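Local coordinates for flagellar biosynthetic protein FlhB (Aquifex aeolicus, PDB 3B1S) that forms the cytoplasmic part of a flagellar type III export component, probably required for building the rod of the basal body, at residues 3-9 / 20-26. Residue numbers count along the deposited sequence, not the author numbering.
Sequences HIAIALK and VVAKGKG
A bulged antiparallel ladder illustrates how a two-stranded unit can carry one extra residue and keep its pairing. In the cytoplasmic domain of FlhB, strands 4-9 and 20-25 form a beta hairpin, their axes 4.5 Å apart at closest approach and inclined at 164°. Ile4-Lys25 and Ile6-Lys23 are non-hydrogen-bonded pairs, both with CA-CA 4.4 Å; Ala5-Gly24 (CA-CA 5.1 Å) and Ala7-Ala22 (CA-CA 4.9 Å) are hydrogen-bonded pairs. Beyond Ala7 the register slips by one, so that Leu8 pairs with Val20 as a non-hydrogen-bonded pair, CA-CA 4.6 Å, and Val21 is the extra residue of a beta bulge, its phi/psi of -92/-16° leaving the extended range.

Backbone hydrogen bonds hold the ladder: Ala5 N to Gly24 O, 2.9 Å; Gly24 N to Ala5 O, 3.0 Å; Ala7 N to Ala22 O, 2.8 Å; Val21 N to Ala7 O, 2.9 Å. Ile4 CA adds a CA-H...O contact of 3.0 Å to Gly24 O.

Apolar contacts divide between the faces. Ala7 CB meets Ala22 CB at 3.8 Å on the face packed against helix 27-39; Leu8 (mt) brings CD2 to 3.9 Å from Val20 CG2 on the face that also carries Ile4, Ile6, Lys23 and Lys25. There Lys23, p at chi1 and otherwise extended, directs NZ to the carbonyls of Tyr54 and Val57. Residues 5-8 also pair antiparallel with a strand of the other FlhB chain, continuing the sheet across the interface. At the open end, Gly26, whose positive phi of 61° favours glycine, sits at the N-cap of helix 27-39, and its N donates to His3 O at 3.0 Å.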
loop_
_atom_site.group_PDB
_atom_site.type_symbol
_atom_site.label_atom_id
_atom_site.label_comp_id
_atom_site.label_asym_id
_atom_site.label_seq_id
_atom_site.Cartn_x
_atom_site.Cartn_y
_atom_site.Cartn_z
ATOM N N HIS D 3 5.973 7.048 10.618
ATOM C CA HIS D 3 5.986 6.046 9.531
ATOM C C HIS D 3 4.616 5.825 8.904
ATOM O O HIS D 3 3.633 5.580 9.623
ATOM C CB HIS D 3 6.510 4.666 10.003
ATOM C CG HIS D 3 7.994 4.598 10.227
ATOM N ND1 HIS D 3 8.546 3.959 11.321
ATOM C CD2 HIS D 3 9.036 5.074 9.500
ATOM C CE1 HIS D 3 9.864 4.058 11.263
ATOM N NE2 HIS D 3 10.187 4.729 10.171
ATOM N N ILE D 4 4.571 5.873 7.574
ATOM C CA ILE D 4 3.386 5.539 6.798
ATOM C C ILE D 4 3.744 4.910 5.449
ATOM O O ILE D 4 4.809 5.152 4.930
ATOM C CB ILE D 4 2.500 6.741 6.593
ATOM C CG1 ILE D 4 1.470 6.443 5.523
ATOM C CG2 ILE D 4 3.315 7.894 6.187
ATOM C CD1 ILE D 4 0.366 7.334 5.618
ATOM N N ALA D 5 2.828 4.100 4.933
ATOM C CA ALA D 5 3.002 3.438 3.659
ATOM C C ALA D 5 1.693 3.016 3.023
ATOM O O ALA D 5 0.772 2.682 3.721
ATOM C CB ALA D 5 3.845 2.242 3.859
ATOM N N ILE D 6 1.630 3.000 1.697
ATOM C CA ILE D 6 0.432 2.527 0.946
ATOM C C ILE D 6 0.794 1.576 -0.172
ATOM O O ILE D 6 1.312 2.004 -1.160
ATOM C CB ILE D 6 -0.363 3.688 0.305
ATOM C CG1 ILE D 6 -0.361 4.927 1.197
ATOM C CG2 ILE D 6 -1.749 3.249 -0.010
ATOM C CD1 ILE D 6 -0.886 4.703 2.560
ATOM N N ALA D 7 0.506 0.300 -0.027
ATOM C CA ALA D 7 0.871 -0.661 -1.049
ATOM C C ALA D 7 -0.187 -0.779 -2.177
ATOM O O ALA D 7 -1.388 -0.764 -1.921
ATOM C CB ALA D 7 1.133 -1.982 -0.433
ATOM N N LEU D 8 0.270 -0.883 -3.430
ATOM C CA LEU D 8 -0.620 -0.853 -4.582
ATOM C C LEU D 8 -0.283 -1.978 -5.518
ATOM O O LEU D 8 0.885 -2.266 -5.740
ATOM C CB LEU D 8 -0.566 0.499 -5.301
ATOM C CG LEU D 8 -1.006 1.744 -4.495
ATOM C CD1 LEU D 8 -0.958 3.026 -5.335
ATOM C CD2 LEU D 8 -2.375 1.619 -3.869
ATOM N N LYS D 9 -1.313 -2.640 -6.027
ATOM C CA LYS D 9 -1.148 -3.671 -7.033
ATOM C C LYS D 9 -1.824 -3.158 -8.257
ATOM O O LYS D 9 -2.889 -2.574 -8.163
ATOM C CB LYS D 9 -1.818 -4.966 -6.614
ATOM C CG LYS D 9 -1.670 -6.105 -7.598
ATOM C CD LYS D 9 -2.812 -7.119 -7.419
ATOM C CE LYS D 9 -3.116 -7.900 -8.704
ATOM N NZ LYS D 9 -4.477 -8.538 -8.603
ATOM N N VAL D 20 -5.502 -0.894 -3.680
ATOM C CA VAL D 20 -4.735 -0.766 -2.445
ATOM C C VAL D 20 -4.656 -2.108 -1.756
ATOM O O VAL D 20 -5.646 -2.575 -1.248
ATOM C CB VAL D 20 -5.425 0.175 -1.457
ATOM C CG1 VAL D 20 -4.500 0.484 -0.294
ATOM C CG2 VAL D 20 -5.911 1.441 -2.146
ATOM N N VAL D 21 -3.497 -2.749 -1.731
ATOM C CA VAL D 21 -3.439 -4.052 -1.071
ATOM C C VAL D 21 -3.056 -3.994 0.409
ATOM O O VAL D 21 -3.260 -4.951 1.137
ATOM C CB VAL D 21 -2.593 -5.100 -1.838
ATOM C CG1 VAL D 21 -2.638 -4.826 -3.312
ATOM C CG2 VAL D 21 -1.156 -5.182 -1.337
ATOM N N ALA D 22 -2.514 -2.863 0.844
ATOM C CA ALA D 22 -2.153 -2.646 2.231
ATOM C C ALA D 22 -2.047 -1.146 2.472
ATOM O O ALA D 22 -1.727 -0.404 1.545
ATOM C CB ALA D 22 -0.856 -3.302 2.509
ATOM N N LYS D 23 -2.361 -0.696 3.690
ATOM C CA LYS D 23 -1.958 0.635 4.173
ATOM C C LYS D 23 -1.406 0.491 5.613
ATOM O O LYS D 23 -1.772 -0.456 6.298
ATOM C CB LYS D 23 -3.093 1.657 4.030
ATOM C CG LYS D 23 -4.267 1.507 4.992
ATOM C CD LYS D 23 -5.226 2.684 4.860
ATOM C CE LYS D 23 -6.551 2.437 5.591
ATOM N NZ LYS D 23 -7.438 3.654 5.550
ATOM N N GLY D 24 -0.513 1.386 6.048
ATOM C CA GLY D 24 0.249 1.166 7.288
ATOM C C GLY D 24 0.886 2.353 8.000
ATOM O O GLY D 24 1.506 3.218 7.362
ATOM N N LYS D 25 0.740 2.397 9.328
ATOM C CA LYS D 25 1.441 3.395 10.158
ATOM C C LYS D 25 2.369 2.667 11.129
ATOM O O LYS D 25 2.109 1.488 11.485
ATOM C CB LYS D 25 0.461 4.266 10.947
ATOM C CG LYS D 25 -0.421 5.158 10.117
ATOM C CD LYS D 25 -1.838 5.143 10.715
ATOM C CE LYS D 25 -2.899 5.908 9.866
ATOM N NZ LYS D 25 -4.322 5.359 10.054
ATOM N N GLY D 26 3.438 3.349 11.551
ATOM C CA GLY D 26 4.338 2.781 12.555
ATOM C C GLY D 26 5.014 1.484 12.120
ATOM O O GLY D 26 5.704 1.452 11.085
#